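Local coordinates for minor fimbrium anchoring subunit Mfa2 (PDB 5NFI), which tethers the minor (Mfa1) fimbriae of Porphyromonas gingivalis to the outer membrane and regulates their length, at residues A[76-81]-A[93-98]. Residues are numbered along the deposited sequence; the frame is centred on the assembly and turned at random.
Sequences DHYNIG and VLMRLK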
ATOM      1  N   ASP A  76       3.314  -0.484 -14.898  1.00 59.73           N
ATOM      2  CA  ASP A  76       3.236   0.762 -15.651  1.00 59.01           C
ATOM      3  C   ASP A  76       2.082   1.661 -15.147  1.00 55.17           C
ATOM      4  O   ASP A  76       1.759   2.675 -15.772  1.00 53.95           O
ATOM      5  CB  ASP A  76       3.100   0.491 -17.159  1.00 61.96           C
ATOM      6  CG  ASP A  76       2.099  -0.606 -17.478  1.00 64.07           C
ATOM      7  OD1 ASP A  76       1.216  -0.883 -16.629  1.00 64.39           O
ATOM      8  OD2 ASP A  76       2.183  -1.183 -18.592  1.00 65.80           O
ATOM      9  N   HIS A  77       1.488   1.287 -14.010  1.00 52.55           N
ATOM     10  CA  HIS A  77       0.576   2.173 -13.278  1.00 50.78           C
ATOM     11  C   HIS A  77       1.375   3.225 -12.519  1.00 50.51           C
ATOM     12  O   HIS A  77       0.791   4.131 -11.901  1.00 49.56           O
ATOM     13  CB  HIS A  77      -0.289   1.414 -12.263  1.00 48.78           C
ATOM     14  CG  HIS A  77      -1.276   0.465 -12.863  1.00 47.78           C
ATOM     15  ND1 HIS A  77      -2.034   0.771 -13.968  1.00 48.28           N
ATOM     16  CD2 HIS A  77      -1.639  -0.784 -12.492  1.00 47.49           C
ATOM     17  CE1 HIS A  77      -2.821  -0.251 -14.260  1.00 48.18           C
ATOM     18  NE2 HIS A  77      -2.600  -1.206 -13.378  1.00 47.95           N
ATOM     19  N   TYR A  78       2.706   3.088 -12.534  1.00 50.54           N
ATOM     20  CA  TYR A  78       3.566   3.981 -11.755  1.00 50.33           C
ATOM     21  C   TYR A  78       4.546   4.779 -12.600  1.00 51.34           C
ATOM     22  O   TYR A  78       5.125   4.260 -13.546  1.00 52.90           O
ATOM     23  CB  TYR A  78       4.336   3.184 -10.702  1.00 49.75           C
ATOM     24  CG  TYR A  78       3.445   2.384  -9.792  1.00 50.14           C
ATOM     25  CD1 TYR A  78       2.877   2.959  -8.640  1.00 49.84           C
ATOM     26  CD2 TYR A  78       3.133   1.061 -10.093  1.00 50.85           C
ATOM     27  CE1 TYR A  78       2.043   2.226  -7.805  1.00 49.19           C
ATOM     28  CE2 TYR A  78       2.303   0.318  -9.270  1.00 50.84           C
ATOM     29  CZ  TYR A  78       1.757   0.903  -8.125  1.00 50.01           C
ATOM     30  OH  TYR A  78       0.943   0.130  -7.319  1.00 49.66           O
ATOM     31  N   ASN A  79       4.707   6.050 -12.254  1.00 51.32           N
ATOM     32  CA  ASN A  79       5.779   6.898 -12.756  1.00 52.72           C
ATOM     33  C   ASN A  79       7.045   6.696 -11.929  1.00 52.61           C
ATOM     34  O   ASN A  79       7.109   7.110 -10.766  1.00 52.36           O
ATOM     35  CB  ASN A  79       5.388   8.381 -12.707  1.00 54.48           C
ATOM     36  CG  ASN A  79       4.287   8.746 -13.698  1.00 55.71           C
ATOM     37  OD1 ASN A  79       4.227   8.215 -14.800  1.00 57.33           O
ATOM     38  ND2 ASN A  79       3.429   9.665 -13.309  1.00 55.08           N
ATOM     39  N   ILE A  80       8.051   6.080 -12.542  1.00 53.31           N
ATOM     40  CA  ILE A  80       9.302   5.768 -11.862  1.00 53.73           C
ATOM     41  C   ILE A  80      10.326   6.903 -11.977  1.00 54.86           C
ATOM     42  O   ILE A  80      10.628   7.366 -13.072  1.00 55.94           O
ATOM     43  CB  ILE A  80       9.924   4.472 -12.429  1.00 54.44           C
ATOM     44  CG1 ILE A  80       8.878   3.357 -12.527  1.00 46.54           C
ATOM     45  CG2 ILE A  80      11.148   4.076 -11.629  1.00 54.85           C
ATOM     46  CD1 ILE A  80       8.303   2.934 -11.208  1.00 45.45           C
ATOM     47  N   GLY A  81      10.868   7.340 -10.848  1.00 54.88           N
ATOM     48  CA  GLY A  81      11.822   8.440 -10.849  1.00 56.35           C
ATOM     49  C   GLY A  81      13.252   8.029 -11.151  1.00 57.57           C
ATOM     50  O   GLY A  81      13.493   6.926 -11.654  1.00 57.38           O
ATOM     51  N   VAL A  93      12.377   9.763  -3.923  1.00 58.58           N
ATOM     52  CA  VAL A  93      11.141   9.141  -4.357  1.00 55.64           C
ATOM     53  C   VAL A  93      11.367   8.176  -5.509  1.00 54.06           C
ATOM     54  O   VAL A  93      11.756   8.559  -6.607  1.00 55.08           O
ATOM     55  CB  VAL A  93      10.091  10.184  -4.770  1.00 55.06           C
ATOM     56  CG1 VAL A  93       8.776   9.492  -5.135  1.00 52.69           C
ATOM     57  CG2 VAL A  93       9.879  11.194  -3.638  1.00 56.14           C
ATOM     58  N   LEU A  94      11.101   6.911  -5.253  1.00 52.07           N
ATOM     59  CA  LEU A  94      11.176   5.911  -6.299  1.00 51.07           C
ATOM     60  C   LEU A  94      10.024   6.001  -7.307  1.00 50.91           C
ATOM     61  O   LEU A  94      10.210   5.786  -8.512  1.00 51.77           O
ATOM     62  CB  LEU A  94      11.199   4.521  -5.666  1.00 49.14           C
ATOM     63  CG  LEU A  94      11.127   3.338  -6.617  1.00 47.75           C
ATOM     64  CD1 LEU A  94      12.233   3.440  -7.676  1.00 48.20           C
ATOM     65  CD2 LEU A  94      11.242   2.053  -5.818  1.00 46.85           C
HETATM   66  N   MSE A  95       8.850   6.376  -6.813  1.00 49.85           N
HETATM   67  CA  MSE A  95       7.595   5.926  -7.399  1.00 48.72           C
HETATM   68  C   MSE A  95       6.448   6.880  -7.125  1.00 48.38           C
HETATM   69  O   MSE A  95       6.269   7.304  -5.989  1.00 48.36           O
HETATM   70  CB  MSE A  95       7.257   4.583  -6.782  1.00 48.55           C
HETATM   71  CG  MSE A  95       6.521   3.573  -7.589  1.00 48.22           C
HETATM   72 SE   MSE A  95       6.202   2.145  -6.274  1.00 75.10          SE
HETATM   73  CE  MSE A  95       4.573   2.839  -5.455  1.00132.28           C
ATOM     74  N   ARG A  96       5.657   7.192  -8.149  1.00 47.76           N
ATOM     75  CA  ARG A  96       4.401   7.892  -7.938  1.00 47.21           C
ATOM     76  C   ARG A  96       3.275   7.208  -8.686  1.00 46.43           C
ATOM     77  O   ARG A  96       3.412   6.925  -9.865  1.00 46.32           O
ATOM     78  CB  ARG A  96       4.504   9.349  -8.382  1.00 48.61           C
ATOM     79  CG  ARG A  96       5.318  10.196  -7.447  1.00 49.63           C
ATOM     80  CD  ARG A  96       5.362  11.627  -7.888  1.00 51.62           C
ATOM     81  NE  ARG A  96       6.475  12.342  -7.271  1.00 53.79           N
ATOM     82  CZ  ARG A  96       6.532  12.674  -5.982  1.00 54.88           C
ATOM     83  NH1 ARG A  96       5.547  12.340  -5.163  1.00 54.14           N
ATOM     84  NH2 ARG A  96       7.583  13.329  -5.505  1.00 56.54           N
ATOM     85  N   LEU A  97       2.156   6.949  -8.012  1.00 46.15           N
ATOM     86  CA  LEU A  97       1.019   6.353  -8.702  1.00 46.68           C
ATOM     87  C   LEU A  97       0.574   7.267  -9.835  1.00 48.81           C
ATOM     88  O   LEU A  97       0.435   8.482  -9.650  1.00 49.53           O
ATOM     89  CB  LEU A  97      -0.132   6.083  -7.748  1.00 45.51           C
ATOM     90  CG  LEU A  97      -1.319   5.359  -8.391  1.00 45.33           C
ATOM     91  CD1 LEU A  97      -0.869   4.097  -9.086  1.00 45.23           C
ATOM     92  CD2 LEU A  97      -2.385   5.030  -7.340  1.00 44.98           C
ATOM     93  N   LYS A  98       0.404   6.703 -11.026  1.00 50.14           N
ATOM     94  CA  LYS A  98       0.025   7.542 -12.160  1.00 52.31           C
ATOM     95  C   LYS A  98      -1.320   8.162 -11.879  1.00 53.96           C
ATOM     96  O   LYS A  98      -2.214   7.515 -11.340  1.00 53.03           O
ATOM     97  CB  LYS A  98      -0.012   6.754 -13.472  1.00 51.90           C
ATOM     98  CG  LYS A  98       1.268   6.877 -14.256  1.00 52.70           C
ATOM     99  CD  LYS A  98       1.337   5.849 -15.351  1.00 53.39           C
ATOM    100  CE  LYS A  98       2.722   5.804 -15.977  1.00 54.41           C
ATOM    101  NZ  LYS A  98       2.766   4.846 -17.119  1.00 55.57           N
TER
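Asp76 contributes its backbone rather than its carboxylate: Asp76 O accepts a 2.7 Å hydrogen bond from Lys98 NZ, in the carbonyl plane. Lysine suits the site because its extended chain is long enough to run past Asn79 to that carbonyl. His77 O receives Lys98 N at 2.7 Å, which starts the pairing. In Tyr78, CG lies beside the backbone N, anti to the carbonyl carbon (chi1 -56°), and the buried ring also packs on Leu112 and Leu203. In Met95, present as selenomethionine, the extended chi2 (-175°) carries SE over one ring face, 4.5 Å from the centroid, a Met-aromatic contact, and the bend at chi3 brings CE to Tyr78 CE1 (3.5 Å); Leu97 CD1 reaches Tyr78 CE1 obliquely at 3.7 Å. Strand 78-80 is a short antiparallel partner of strand 93-100, which also pairs with strand 169-171, where Leu94 and Met95 both face Tyr170 in a classic beta bulge. Asn79 N bonds to Arg96 O and Arg96 N to Asn79 O; the polar Asn79 amide suits the exposed face, crossing the Lys98 methylenes at about a right angle. Ile80 lays CG2 alongside Leu94 CD1 and CD1 against Met95 CG. Gly81, where a side chain would point at Val93 O, donates N to Leu94 O at 2.9 Å, from 43° above the carbonyl plane.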